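UPF0255 protein frsA (Vibrio vulnificus, PDB 4I4C) probably hydrolyses carboxylic esters to an alcohol and a carboxylate, as an alpha/beta-hydrolase of the FrsA family. Local coordinates at residues 171-176 with 249-254; 183-188 with 208-213; 194-199 with 220-225; 204-209 with 226-231; 242-247 with 275-280. All coordinates share one frame; numbering follows the deposited sequence.

Overall arrangement
All five contacts lie in the alpha/beta-hydrolase fold; contacts 1 to 4 include residues of its mixed sheet, and contact 5 joins elements packed on it. Contacts 2 and 3, centres about 7 Å apart, meet where strand 178-186 runs beside strand 223-226, and helix 210-217 links the strands of contact 3. Contact 4, its centre about 14 Å from that of contact 3, joins loops after strands 193-199 and 223-226 and shares D208 and M209 with contact 2. Helix 246-254, used by contacts 1 and 5 (centres about 14 Å apart), is held by edge strand 167-175 and, through the turn before it, by helix 273-284. Along the chain contact 1 encloses contacts 2, 3 and 4 but crosses contact 5.

Contact 1 (171-176 with 249-254); sequences LEIPFE and QAVLNE
I173 and F175 of edge strand 167-175 pack on A250, V251 and E254 of helix 246-254, a helix-on-sheet contact of the alpha/beta-hydrolase fold. The strand and helix axes come within 9.2 Å and run at 113° to each other. I173 provides most of the strand's share. Its CD1 reaches V251 CG2 at 3.9 Å, the two side chains crossing at about a right angle. On its other branch, I173 CG2 lies 3.9 Å from E254 CG, and the two side chains lie alongside, pointing opposite ways; the glutamate thus lends its aliphatic part to the apolar interface. E254 CG is anti to the backbone N (chi1 -175°), which sets it against the isoleucine; the bend at the next bond brings E254 CD to 4.1 Å from I173 CG2. Farther up the strand, the F175 ring meets the methyl of A250 obliquely. Behind this first shell, I180 of the adjacent strand 178-186 touches F175, A250 and V251, and backbone hydrogen bonds join I173 to I180. L247, one turn earlier in the helix, also packs on F175, while E176 forms a salt bridge with R246. At the aromatic end, A250 CB is nearest F175 CD1, at 3.7 Å, with F175 CG at 4.0 Å.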
# COMPACT_ATOMS: atom_id res chain seq x y z
N LEU A 171 0.47 -15.02 10.48
CA LEU A 171 1.76 -15.58 10.84
C LEU A 171 2.67 -14.55 11.53
O LEU A 171 2.64 -13.36 11.21
CB LEU A 171 2.48 -16.14 9.61
CG LEU A 171 1.59 -16.78 8.55
CD1 LEU A 171 2.39 -17.08 7.29
CD2 LEU A 171 0.89 -18.04 9.08
N GLU A 172 3.45 -15.03 12.48
CA GLU A 172 4.45 -14.22 13.15
C GLU A 172 5.82 -14.88 12.98
O GLU A 172 6.09 -15.94 13.56
CB GLU A 172 4.12 -14.03 14.64
CG GLU A 172 2.88 -13.19 14.89
CD GLU A 172 2.66 -12.86 16.36
OE1 GLU A 172 3.17 -13.60 17.24
OE2 GLU A 172 1.98 -11.85 16.65
N ILE A 173 6.66 -14.25 12.19
CA ILE A 173 7.92 -14.81 11.76
C ILE A 173 9.06 -14.04 12.40
O ILE A 173 9.28 -12.87 12.07
CB ILE A 173 8.03 -14.71 10.24
CG1 ILE A 173 6.85 -15.44 9.60
CG2 ILE A 173 9.36 -15.27 9.76
CD1 ILE A 173 6.67 -15.15 8.14
N PRO A 174 9.78 -14.68 13.33
CA PRO A 174 10.93 -14.02 13.95
C PRO A 174 11.96 -13.52 12.93
O PRO A 174 12.23 -14.20 11.93
CB PRO A 174 11.54 -15.12 14.84
CG PRO A 174 10.83 -16.39 14.45
CD PRO A 174 9.48 -15.97 13.97
N PHE A 175 12.50 -12.34 13.19
CA PHE A 175 13.53 -11.72 12.37
C PHE A 175 14.03 -10.51 13.16
O PHE A 175 13.25 -9.61 13.46
CB PHE A 175 12.97 -11.31 11.00
CG PHE A 175 13.97 -10.65 10.08
CD1 PHE A 175 14.98 -11.39 9.48
CD2 PHE A 175 13.90 -9.29 9.82
CE1 PHE A 175 15.90 -10.78 8.62
CE2 PHE A 175 14.81 -8.67 8.97
CZ PHE A 175 15.82 -9.42 8.38
N GLU A 176 15.31 -10.51 13.50
CA GLU A 176 15.95 -9.39 14.20
C GLU A 176 15.27 -8.95 15.50
O GLU A 176 14.99 -7.77 15.70
CB GLU A 176 16.08 -8.18 13.27
CG GLU A 176 16.89 -8.44 12.02
CD GLU A 176 17.32 -7.16 11.34
OE1 GLU A 176 18.34 -6.58 11.78
OE2 GLU A 176 16.64 -6.72 10.39
N GLN A 249 12.44 -11.36 2.20
CA GLN A 249 13.40 -12.44 2.04
C GLN A 249 13.23 -13.43 3.18
O GLN A 249 13.26 -14.65 2.99
CB GLN A 249 14.82 -11.89 2.03
CG GLN A 249 15.88 -12.96 1.97
CD GLN A 249 17.04 -12.53 1.13
OE1 GLN A 249 17.56 -11.42 1.29
NE2 GLN A 249 17.45 -13.39 0.20
N ALA A 250 13.02 -12.88 4.37
CA ALA A 250 12.81 -13.69 5.57
C ALA A 250 11.48 -14.41 5.49
O ALA A 250 11.37 -15.57 5.91
CB ALA A 250 12.88 -12.82 6.84
N VAL A 251 10.46 -13.75 4.96
CA VAL A 251 9.16 -14.39 4.78
C VAL A 251 9.29 -15.49 3.72
O VAL A 251 8.70 -16.56 3.86
CB VAL A 251 8.06 -13.38 4.39
CG1 VAL A 251 6.79 -14.12 4.00
CG2 VAL A 251 7.75 -12.42 5.55
N LEU A 252 10.07 -15.22 2.67
CA LEU A 252 10.33 -16.24 1.64
C LEU A 252 11.03 -17.45 2.24
O LEU A 252 10.61 -18.60 2.03
CB LEU A 252 11.14 -15.65 0.48
CG LEU A 252 11.62 -16.57 -0.64
CD1 LEU A 252 10.46 -17.22 -1.39
CD2 LEU A 252 12.51 -15.80 -1.62
N ASN A 253 12.09 -17.21 3.00
CA ASN A 253 12.83 -18.30 3.63
C ASN A 253 12.01 -19.08 4.64
O ASN A 253 12.32 -20.23 4.94
CB ASN A 253 14.11 -17.77 4.29
CG ASN A 253 15.11 -17.25 3.27
OD1 ASN A 253 15.06 -17.60 2.09
ND2 ASN A 253 16.01 -16.38 3.73
N GLU A 254 10.96 -18.44 5.16
CA GLU A 254 10.08 -19.10 6.11
C GLU A 254 9.07 -20.06 5.44
O GLU A 254 8.57 -21.00 6.09
CB GLU A 254 9.34 -18.06 6.96
CG GLU A 254 8.47 -18.65 8.06
CD GLU A 254 9.29 -19.31 9.15
OE1 GLU A 254 10.48 -18.96 9.29
OE2 GLU A 254 8.74 -20.18 9.87

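Contact 2 (183-188 with 208-213)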
# COMPACT_ATOMS: atom_id res chain seq x y z
N HIS A 183 -0.17 -12.06 6.63
CA HIS A 183 -1.47 -12.72 6.53
C HIS A 183 -1.53 -13.68 5.34
O HIS A 183 -1.45 -13.26 4.19
CB HIS A 183 -2.61 -11.70 6.45
CG HIS A 183 -2.82 -10.92 7.71
ND1 HIS A 183 -1.98 -9.90 8.11
CD2 HIS A 183 -3.78 -11.01 8.66
CE1 HIS A 183 -2.42 -9.39 9.25
NE2 HIS A 183 -3.51 -10.06 9.61
N LEU A 184 -1.71 -14.96 5.64
CA LEU A 184 -1.80 -15.99 4.61
C LEU A 184 -3.25 -16.32 4.31
O LEU A 184 -3.98 -16.81 5.17
CB LEU A 184 -1.06 -17.26 5.07
CG LEU A 184 -1.05 -18.47 4.14
CD1 LEU A 184 -0.30 -18.16 2.82
CD2 LEU A 184 -0.42 -19.68 4.85
N HIS A 185 -3.67 -16.03 3.09
CA HIS A 185 -5.03 -16.28 2.63
C HIS A 185 -5.05 -17.54 1.77
O HIS A 185 -4.40 -17.58 0.73
CB HIS A 185 -5.52 -15.11 1.78
CG HIS A 185 -5.35 -13.78 2.44
ND1 HIS A 185 -4.12 -13.23 2.71
CD2 HIS A 185 -6.27 -12.88 2.88
CE1 HIS A 185 -4.28 -12.06 3.30
NE2 HIS A 185 -5.57 -11.82 3.41
N LEU A 186 -5.82 -18.54 2.18
CA LEU A 186 -5.91 -19.79 1.42
C LEU A 186 -7.34 -20.10 1.01
O LEU A 186 -8.28 -19.80 1.75
CB LEU A 186 -5.35 -20.93 2.25
CG LEU A 186 -3.94 -20.71 2.77
CD1 LEU A 186 -3.84 -21.18 4.21
CD2 LEU A 186 -2.92 -21.43 1.88
N THR A 187 -7.53 -20.69 -0.17
CA THR A 187 -8.86 -21.13 -0.60
C THR A 187 -9.31 -22.33 0.21
O THR A 187 -10.50 -22.50 0.53
CB THR A 187 -8.89 -21.50 -2.08
OG1 THR A 187 -7.89 -22.49 -2.33
CG2 THR A 187 -8.60 -20.28 -2.94
N ASN A 188 -8.33 -23.17 0.55
CA ASN A 188 -8.53 -24.35 1.37
C ASN A 188 -7.16 -24.87 1.79
O ASN A 188 -6.13 -24.29 1.42
CB ASN A 188 -9.30 -25.44 0.61
CG ASN A 188 -8.64 -25.83 -0.69
OD1 ASN A 188 -7.55 -26.38 -0.70
ND2 ASN A 188 -9.32 -25.55 -1.80
N ASP A 208 -5.30 -4.06 2.94
CA ASP A 208 -6.06 -3.29 1.95
C ASP A 208 -6.22 -4.02 0.61
O ASP A 208 -6.62 -3.41 -0.37
CB ASP A 208 -5.40 -1.91 1.67
CG ASP A 208 -5.38 -1.00 2.88
OD1 ASP A 208 -6.00 -1.35 3.91
OD2 ASP A 208 -4.73 0.07 2.81
N MET A 209 -5.94 -5.32 0.58
CA MET A 209 -5.89 -6.04 -0.70
C MET A 209 -6.72 -7.32 -0.74
O MET A 209 -6.44 -8.23 -1.53
CB MET A 209 -4.44 -6.37 -1.06
CG MET A 209 -3.60 -5.12 -1.31
SD MET A 209 -1.82 -5.44 -1.35
CE MET A 209 -1.50 -5.96 0.34
N TRP A 210 -7.73 -7.39 0.14
CA TRP A 210 -8.64 -8.52 0.20
C TRP A 210 -9.25 -8.90 -1.16
O TRP A 210 -9.36 -10.07 -1.47
CB TRP A 210 -9.77 -8.27 1.21
CG TRP A 210 -10.87 -9.26 1.06
CD1 TRP A 210 -12.12 -9.03 0.57
CD2 TRP A 210 -10.80 -10.66 1.36
NE1 TRP A 210 -12.84 -10.20 0.56
CE2 TRP A 210 -12.05 -11.22 1.04
CE3 TRP A 210 -9.80 -11.49 1.88
CZ2 TRP A 210 -12.33 -12.57 1.21
CZ3 TRP A 210 -10.08 -12.84 2.05
CH2 TRP A 210 -11.33 -13.36 1.72
N ARG A 211 -9.61 -7.91 -1.98
CA ARG A 211 -10.21 -8.21 -3.28
C ARG A 211 -9.21 -8.76 -4.30
O ARG A 211 -9.59 -9.38 -5.29
CB ARG A 211 -10.94 -6.98 -3.84
CG ARG A 211 -12.05 -6.48 -2.92
CD ARG A 211 -13.33 -6.10 -3.67
NE ARG A 211 -14.46 -5.93 -2.74
CZ ARG A 211 -15.68 -5.53 -3.08
NH1 ARG A 211 -15.96 -5.24 -4.35
NH2 ARG A 211 -16.63 -5.42 -2.15
N LEU A 212 -7.92 -8.52 -4.05
CA LEU A 212 -6.89 -9.11 -4.91
C LEU A 212 -6.99 -10.63 -4.81
O LEU A 212 -7.00 -11.33 -5.82
CB LEU A 212 -5.50 -8.65 -4.49
CG LEU A 212 -4.35 -9.29 -5.25
CD1 LEU A 212 -4.55 -9.05 -6.75
CD2 LEU A 212 -3.05 -8.67 -4.76
N PHE A 213 -7.09 -11.12 -3.58
CA PHE A 213 -7.29 -12.55 -3.31
C PHE A 213 -8.70 -13.01 -3.71
O PHE A 213 -8.84 -13.98 -4.45
CB PHE A 213 -7.04 -12.87 -1.83
CG PHE A 213 -7.40 -14.28 -1.44
CD1 PHE A 213 -6.57 -15.34 -1.76
CD2 PHE A 213 -8.56 -14.55 -0.73
CE1 PHE A 213 -6.89 -16.64 -1.38
CE2 PHE A 213 -8.89 -15.84 -0.36
CZ PHE A 213 -8.05 -16.88 -0.69
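H185 and F213 meet with the histidine CB, not its imidazole, over the centre of the phenyl face: CB lies 3.6 Å from the ring centroid and only 8° off the normal, a CH-pi contact. The imidazole itself is oblique to F213, with centroids 5.6 Å apart and planes at 44°. F213 CG is anti to its backbone N (chi1 172°), which starts the ring off toward the strand. There its rim follows the backbone: CE1 of F213 is 3.4 Å from H185 O, CZ of F213 is 3.7 Å from L186 C, and T187 N lies at the ring edge in plane. W210 closes on the imidazole from the side, edge against edge, its CZ3 3.9 Å from H185 CD2. This is strand 178-186 covered by the first turn of helix 210-217, one of the helices that flank the central sheet of an alpha/beta-hydrolase. The imidazole nitrogens are hydrogen-bonded beyond the contact, NE2 of H185 to Y157 and ND1 to the M224 carbonyl of the neighbouring strand 223-226, so its rotation is fixed from both ends. W210 stacks on F126, and F213 meets Y166 edge-to-face. T187 adds its methyl CG2 at 4.1 Å from F213 CZ, while its hydroxyl bonds D221.

Contact 3 (194-199 with 220-225)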
# COMPACT_ATOMS: atom_id res chain seq x y z
N PRO A 194 0.10 -22.99 -4.63
CA PRO A 194 1.02 -21.94 -5.07
C PRO A 194 0.69 -20.66 -4.33
O PRO A 194 -0.46 -20.48 -3.90
CB PRO A 194 0.70 -21.80 -6.57
CG PRO A 194 -0.68 -22.35 -6.71
CD PRO A 194 -0.78 -23.45 -5.71
N VAL A 195 1.68 -19.78 -4.15
CA VAL A 195 1.48 -18.61 -3.29
C VAL A 195 2.14 -17.38 -3.88
O VAL A 195 3.20 -17.46 -4.51
CB VAL A 195 2.02 -18.88 -1.85
CG1 VAL A 195 3.53 -19.13 -1.85
CG2 VAL A 195 1.64 -17.74 -0.89
N VAL A 196 1.51 -16.23 -3.70
CA VAL A 196 2.16 -14.98 -4.04
C VAL A 196 2.33 -14.12 -2.80
O VAL A 196 1.39 -13.94 -2.03
CB VAL A 196 1.39 -14.21 -5.12
CG1 VAL A 196 1.46 -14.95 -6.44
CG2 VAL A 196 -0.05 -14.02 -4.72
N ILE A 197 3.54 -13.61 -2.59
CA ILE A 197 3.78 -12.66 -1.52
C ILE A 197 3.46 -11.30 -2.11
O ILE A 197 3.88 -11.01 -3.23
CB ILE A 197 5.23 -12.70 -1.05
CG1 ILE A 197 5.61 -14.12 -0.62
CG2 ILE A 197 5.43 -11.70 0.10
CD1 ILE A 197 7.09 -14.35 -0.44
N VAL A 198 2.70 -10.49 -1.38
CA VAL A 198 2.19 -9.24 -1.93
C VAL A 198 2.45 -8.08 -0.97
O VAL A 198 2.14 -8.19 0.21
CB VAL A 198 0.67 -9.33 -2.19
CG1 VAL A 198 0.16 -8.05 -2.81
CG2 VAL A 198 0.35 -10.53 -3.07
N SER A 199 3.03 -6.99 -1.48
CA SER A 199 3.17 -5.76 -0.69
C SER A 199 2.71 -4.50 -1.44
O SER A 199 3.05 -4.32 -2.61
CB SER A 199 4.61 -5.59 -0.23
OG SER A 199 4.94 -6.57 0.74
N HIS A 220 -7.89 -19.28 -8.84
CA HIS A 220 -6.85 -20.19 -9.32
C HIS A 220 -6.20 -20.96 -8.18
O HIS A 220 -5.15 -21.58 -8.36
CB HIS A 220 -5.79 -19.41 -10.08
CG HIS A 220 -6.29 -18.76 -11.33
ND1 HIS A 220 -6.71 -17.45 -11.38
CD2 HIS A 220 -6.46 -19.26 -12.58
CE1 HIS A 220 -7.10 -17.16 -12.60
NE2 HIS A 220 -6.96 -18.24 -13.35
N ASP A 221 -6.83 -20.91 -7.01
CA ASP A 221 -6.28 -21.53 -5.80
C ASP A 221 -4.88 -21.03 -5.43
O ASP A 221 -4.14 -21.70 -4.74
CB ASP A 221 -6.29 -23.06 -5.91
CG ASP A 221 -7.70 -23.62 -5.90
OD1 ASP A 221 -8.49 -23.27 -5.00
OD2 ASP A 221 -8.02 -24.42 -6.81
N ILE A 222 -4.54 -19.83 -5.90
CA ILE A 222 -3.30 -19.18 -5.51
C ILE A 222 -3.45 -18.47 -4.16
O ILE A 222 -4.24 -17.53 -4.02
CB ILE A 222 -2.83 -18.16 -6.57
CG1 ILE A 222 -2.57 -18.86 -7.91
CG2 ILE A 222 -1.56 -17.42 -6.09
CD1 ILE A 222 -2.11 -17.93 -8.97
N ALA A 223 -2.70 -18.93 -3.17
CA ALA A 223 -2.69 -18.30 -1.86
C ALA A 223 -2.07 -16.91 -1.92
O ALA A 223 -1.14 -16.66 -2.68
CB ALA A 223 -1.97 -19.17 -0.85
N MET A 224 -2.58 -16.00 -1.09
CA MET A 224 -2.01 -14.68 -1.01
C MET A 224 -1.40 -14.47 0.36
O MET A 224 -2.04 -14.73 1.37
CB MET A 224 -3.05 -13.60 -1.30
CG MET A 224 -2.53 -12.19 -1.07
SD MET A 224 -3.66 -10.89 -1.57
CE MET A 224 -4.72 -10.76 -0.14
N LEU A 225 -0.17 -13.99 0.40
CA LEU A 225 0.51 -13.76 1.66
C LEU A 225 0.90 -12.30 1.72
O LEU A 225 1.84 -11.88 1.06
CB LEU A 225 1.75 -14.64 1.76
CG LEU A 225 2.56 -14.56 3.04
CD1 LEU A 225 1.69 -14.94 4.23
CD2 LEU A 225 3.77 -15.49 2.95
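V196 and M224 face the same side of the sheet as neighbours in the parallel pairing of strands 193-199 and 223-226. V196 can be followed outward. Its CB divides into two methyls: CG1, anti to the carbonyl carbon (chi1 -68°), meets I222 CG2 at 3.9 Å, and CG2, between the backbone N and the carbonyl carbon, lies 3.5 Å from A223 O and 4.0 Å from I222 CG2. Both branches therefore rest on the isoleucine that leads into the second strand. Farther along this face, V198 CG2 touches M224 CG at 3.9 Å, the side chains crossing obliquely. On the opposite face V195 CG2 sits 3.9 Å from A223 CB and also reaches L225 CB. Four backbone hydrogen bonds hold the register: A223 N to P194 O, V196 N to A223 O, L225 N to V196 O and V198 N to L225 O; the last three are each 2.9 Å long. Before the second strand, D221, with positive phi, is the C-prime residue of a Schellman motif that ends helix 210-217. The strands and this helix form a beta-alpha-beta unit. L217 of the helix packs on both V196 and M224, helix 394-413 adds L409 and L413 against V196, and on the other face L255 touches L225. Strand 266-271 lies beside strand 193-199, and strand 178-186 beside strand 223-226.

Contact 4 (204-209 with 226-231); sequences SLQTDM and TVDMPS
Q206 and D228 bring two flat groups together with planes 73° apart. D228 OD2 lies almost in the amide plane, at its NE2 edge, whereas NE2 approaches D228 OD2 from above the carboxylate plane. That bond is 2.7 Å and fairly straight (164°). At the amide's other end, T226 OG1 donates to Q206 OE1 over 3.0 Å, tilted from the carbonyl plane. Q206 CG, between its backbone N and carbonyl carbon (chi1 64°), lies 3.2 Å from D228 OD2, and the extended chain carries the amide to T226. The Q206 backbone N bonds weakly to D228 OD1, and a water donates to both that oxygen and S204 O. M209 CE touches T226 CG2 at 3.8 Å. These loops follow alpha/beta-hydrolase strands 193-199 and 223-226, and M209 lines the polyether pocket. H183 ND1 is also hydrogen-bonded to Q206 OE1, Q206 NE2 to T181 O, and Y234 N to D228 OD2. Partners at both ends thus fix the buried amide's flip, and the donors would probably stabilise the D228 carboxylate.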
# COMPACT_ATOMS: atom_id res chain seq x y z
N SER A 204 -0.28 2.43 2.30
CA SER A 204 -1.30 1.39 2.37
C SER A 204 -1.02 0.51 3.58
O SER A 204 0.07 0.54 4.13
CB SER A 204 -1.29 0.53 1.09
OG SER A 204 -1.86 1.21 -0.02
N LEU A 205 -2.00 -0.29 3.97
CA LEU A 205 -1.79 -1.33 4.97
C LEU A 205 -1.94 -2.67 4.26
O LEU A 205 -2.62 -2.75 3.23
CB LEU A 205 -2.83 -1.21 6.11
CG LEU A 205 -3.06 0.10 6.86
CD1 LEU A 205 -4.22 -0.08 7.83
CD2 LEU A 205 -1.82 0.59 7.61
N GLN A 206 -1.34 -3.72 4.81
CA GLN A 206 -1.35 -5.02 4.15
C GLN A 206 -2.76 -5.62 4.05
O GLN A 206 -3.02 -6.54 3.25
CB GLN A 206 -0.41 -5.98 4.87
CG GLN A 206 -0.78 -6.31 6.30
CD GLN A 206 0.09 -7.43 6.83
OE1 GLN A 206 -0.17 -8.59 6.56
NE2 GLN A 206 1.14 -7.08 7.55
N THR A 207 -3.67 -5.08 4.85
CA THR A 207 -5.04 -5.54 4.90
C THR A 207 -5.92 -4.83 3.84
O THR A 207 -7.13 -4.99 3.82
CB THR A 207 -5.64 -5.38 6.34
OG1 THR A 207 -5.29 -4.10 6.86
CG2 THR A 207 -5.07 -6.44 7.29
N ASP A 208 -5.30 -4.06 2.94
CA ASP A 208 -6.06 -3.29 1.95
C ASP A 208 -6.22 -4.02 0.61
O ASP A 208 -6.62 -3.41 -0.37
CB ASP A 208 -5.40 -1.91 1.67
CG ASP A 208 -5.38 -1.00 2.88
OD1 ASP A 208 -6.00 -1.35 3.91
OD2 ASP A 208 -4.73 0.07 2.81
N MET A 209 -5.94 -5.32 0.58
CA MET A 209 -5.89 -6.04 -0.70
C MET A 209 -6.72 -7.32 -0.74
O MET A 209 -6.44 -8.23 -1.53
CB MET A 209 -4.44 -6.37 -1.06
CG MET A 209 -3.60 -5.12 -1.31
SD MET A 209 -1.82 -5.44 -1.35
CE MET A 209 -1.50 -5.96 0.34
N THR A 226 0.15 -11.50 2.48
CA THR A 226 0.42 -10.06 2.55
C THR A 226 1.51 -9.72 3.56
O THR A 226 1.65 -10.37 4.60
CB THR A 226 -0.85 -9.26 2.85
OG1 THR A 226 -1.41 -9.69 4.09
CG2 THR A 226 -1.88 -9.47 1.74
N VAL A 227 2.30 -8.71 3.22
CA VAL A 227 3.38 -8.25 4.08
C VAL A 227 3.46 -6.73 3.99
O VAL A 227 3.27 -6.16 2.91
CB VAL A 227 4.75 -8.84 3.63
CG1 VAL A 227 5.84 -8.45 4.61
CG2 VAL A 227 4.70 -10.36 3.48
N ASP A 228 3.72 -6.08 5.12
CA ASP A 228 4.03 -4.65 5.18
C ASP A 228 5.53 -4.38 5.00
O ASP A 228 6.37 -4.98 5.69
CB ASP A 228 3.58 -4.08 6.53
CG ASP A 228 2.06 -3.93 6.65
OD1 ASP A 228 1.45 -3.31 5.75
OD2 ASP A 228 1.49 -4.43 7.64
N MET A 229 5.86 -3.46 4.09
CA MET A 229 7.23 -2.96 3.93
C MET A 229 7.76 -2.45 5.26
O MET A 229 6.97 -2.05 6.12
CB MET A 229 7.24 -1.79 2.93
CG MET A 229 6.92 -2.15 1.51
SD MET A 229 8.36 -2.92 0.75
CE MET A 229 9.39 -1.48 0.47
N PRO A 230 9.09 -2.46 5.45
CA PRO A 230 9.66 -1.89 6.69
C PRO A 230 9.18 -0.45 6.93
O PRO A 230 9.18 0.32 5.97
CB PRO A 230 11.17 -1.92 6.43
CG PRO A 230 11.35 -3.04 5.46
CD PRO A 230 10.12 -3.08 4.60
N SER A 231 8.79 -0.13 8.17
CA SER A 231 8.30 1.19 8.64
C SER A 231 6.79 1.35 8.48
O SER A 231 6.20 2.31 8.99
CB SER A 231 9.01 2.37 7.96
OG SER A 231 8.58 2.52 6.62
O HOH W 1 1.28 -2.10 3.62

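Contact 5 (242-247 with 275-280)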
# COMPACT_ATOMS: atom_id res chain seq x y z
N GLU A 242 18.43 0.60 3.16
CA GLU A 242 18.69 0.39 1.73
C GLU A 242 18.38 -1.06 1.33
O GLU A 242 18.05 -1.33 0.18
CB GLU A 242 20.12 0.78 1.35
CG GLU A 242 20.25 1.18 -0.11
CD GLU A 242 21.58 1.84 -0.44
OE1 GLU A 242 22.16 2.50 0.45
OE2 GLU A 242 22.05 1.68 -1.59
N ASP A 243 18.49 -1.97 2.29
CA ASP A 243 18.05 -3.35 2.11
C ASP A 243 16.59 -3.46 2.54
O ASP A 243 16.28 -4.03 3.58
CB ASP A 243 18.92 -4.29 2.95
CG ASP A 243 18.51 -5.74 2.80
OD1 ASP A 243 17.93 -6.09 1.75
OD2 ASP A 243 18.76 -6.52 3.75
N TYR A 244 15.70 -2.90 1.73
CA TYR A 244 14.29 -2.80 2.12
C TYR A 244 13.47 -4.01 1.66
O TYR A 244 12.26 -4.04 1.84
CB TYR A 244 13.67 -1.47 1.67
CG TYR A 244 13.85 -1.12 0.20
CD1 TYR A 244 14.63 -0.03 -0.20
CD2 TYR A 244 13.20 -1.86 -0.79
CE1 TYR A 244 14.79 0.29 -1.56
CE2 TYR A 244 13.35 -1.54 -2.15
CZ TYR A 244 14.14 -0.47 -2.53
OH TYR A 244 14.28 -0.16 -3.88
N SER A 245 14.15 -5.00 1.08
CA SER A 245 13.49 -6.25 0.69
C SER A 245 13.67 -7.28 1.81
O SER A 245 13.13 -8.38 1.75
CB SER A 245 14.07 -6.77 -0.63
OG SER A 245 15.48 -6.90 -0.57
N ARG A 246 14.45 -6.86 2.81
CA ARG A 246 14.81 -7.60 4.02
C ARG A 246 13.73 -8.54 4.57
O ARG A 246 13.98 -9.72 4.81
CB ARG A 246 15.11 -6.55 5.10
CG ARG A 246 16.20 -6.88 6.07
CD ARG A 246 16.82 -5.59 6.61
NE ARG A 246 16.13 -5.01 7.77
CZ ARG A 246 15.34 -3.94 7.73
NH1 ARG A 246 15.11 -3.32 6.58
NH2 ARG A 246 14.78 -3.49 8.86
N LEU A 247 12.54 -7.99 4.81
CA LEU A 247 11.49 -8.72 5.49
C LEU A 247 10.87 -9.76 4.56
O LEU A 247 10.52 -10.86 4.98
CB LEU A 247 10.43 -7.75 6.03
CG LEU A 247 10.87 -6.58 6.91
CD1 LEU A 247 9.65 -5.78 7.43
CD2 LEU A 247 11.72 -7.03 8.08
N GLY A 275 6.56 -2.53 -5.07
CA GLY A 275 7.17 -3.05 -6.29
C GLY A 275 8.69 -3.05 -6.33
O GLY A 275 9.30 -3.97 -6.88
N ASN A 276 9.33 -2.02 -5.78
CA ASN A 276 10.78 -2.01 -5.68
C ASN A 276 11.31 -3.20 -4.92
O ASN A 276 12.34 -3.77 -5.29
CB ASN A 276 11.28 -0.79 -4.96
CG ASN A 276 11.09 0.44 -5.76
OD1 ASN A 276 10.05 0.63 -6.41
ND2 ASN A 276 12.10 1.32 -5.74
N ALA A 277 10.61 -3.55 -3.85
CA ALA A 277 11.06 -4.62 -2.97
C ALA A 277 10.98 -5.97 -3.64
O ALA A 277 11.84 -6.84 -3.42
CB ALA A 277 10.25 -4.61 -1.68
N MET A 278 9.95 -6.16 -4.46
CA MET A 278 9.76 -7.42 -5.16
C MET A 278 10.81 -7.59 -6.27
O MET A 278 11.27 -8.71 -6.52
CB MET A 278 8.34 -7.51 -5.75
CG MET A 278 7.22 -7.41 -4.70
SD MET A 278 7.58 -8.51 -3.31
CE MET A 278 7.99 -7.31 -2.06
N VAL A 279 11.17 -6.50 -6.93
CA VAL A 279 12.17 -6.56 -8.00
C VAL A 279 13.51 -6.89 -7.38
O VAL A 279 14.21 -7.78 -7.84
CB VAL A 279 12.35 -5.22 -8.73
CG1 VAL A 279 13.47 -5.35 -9.72
CG2 VAL A 279 11.08 -4.79 -9.42
N ARG A 280 13.85 -6.15 -6.35
CA ARG A 280 15.00 -6.41 -5.54
C ARG A 280 15.12 -7.86 -5.16
O ARG A 280 16.11 -8.49 -5.36
CB ARG A 280 14.94 -5.60 -4.29
CG ARG A 280 16.18 -4.91 -3.98
CD ARG A 280 16.22 -4.48 -2.60
NE ARG A 280 17.50 -3.85 -2.35
CZ ARG A 280 18.34 -4.32 -1.46
NH1 ARG A 280 19.50 -3.77 -1.26
NH2 ARG A 280 18.00 -5.35 -0.78
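S245 and A277 bring the backbones closest, CA to CA 4.7 Å, where the turn entering helix 246-254 meets helix 273-284. Y244 lays its ring edge against the helix: A277 N lies near the ring plane, and CE2 of Y244 is 3.6 Å from N276 CB. At the ring's tip N276 ND2 donates to Y244 OH over 3.2 Å, with the hydroxyl in the amide plane. R280, extended from CG to NE, passes over one ring face with its CD and reaches the turn with NH2. There NH2 bonds S245 OG in the guanidinium plane at 3.0 Å and forms a salt bridge with D243 OD1 at 2.6 Å; as a hydrogen bond it is weak, bent to 119°. This joins the turn before helix 246-254 to helix 273-284 of the alpha/beta-hydrolase fold. Y244 OH is also bonded to W341 O, N276 ND2 to P298 O, and R280 NE to Q346 OE1. One arginine nitrogen thus serves both an acid, mainly by charge, and a hydroxyl; the positive charge would probably help keep D243 ionised.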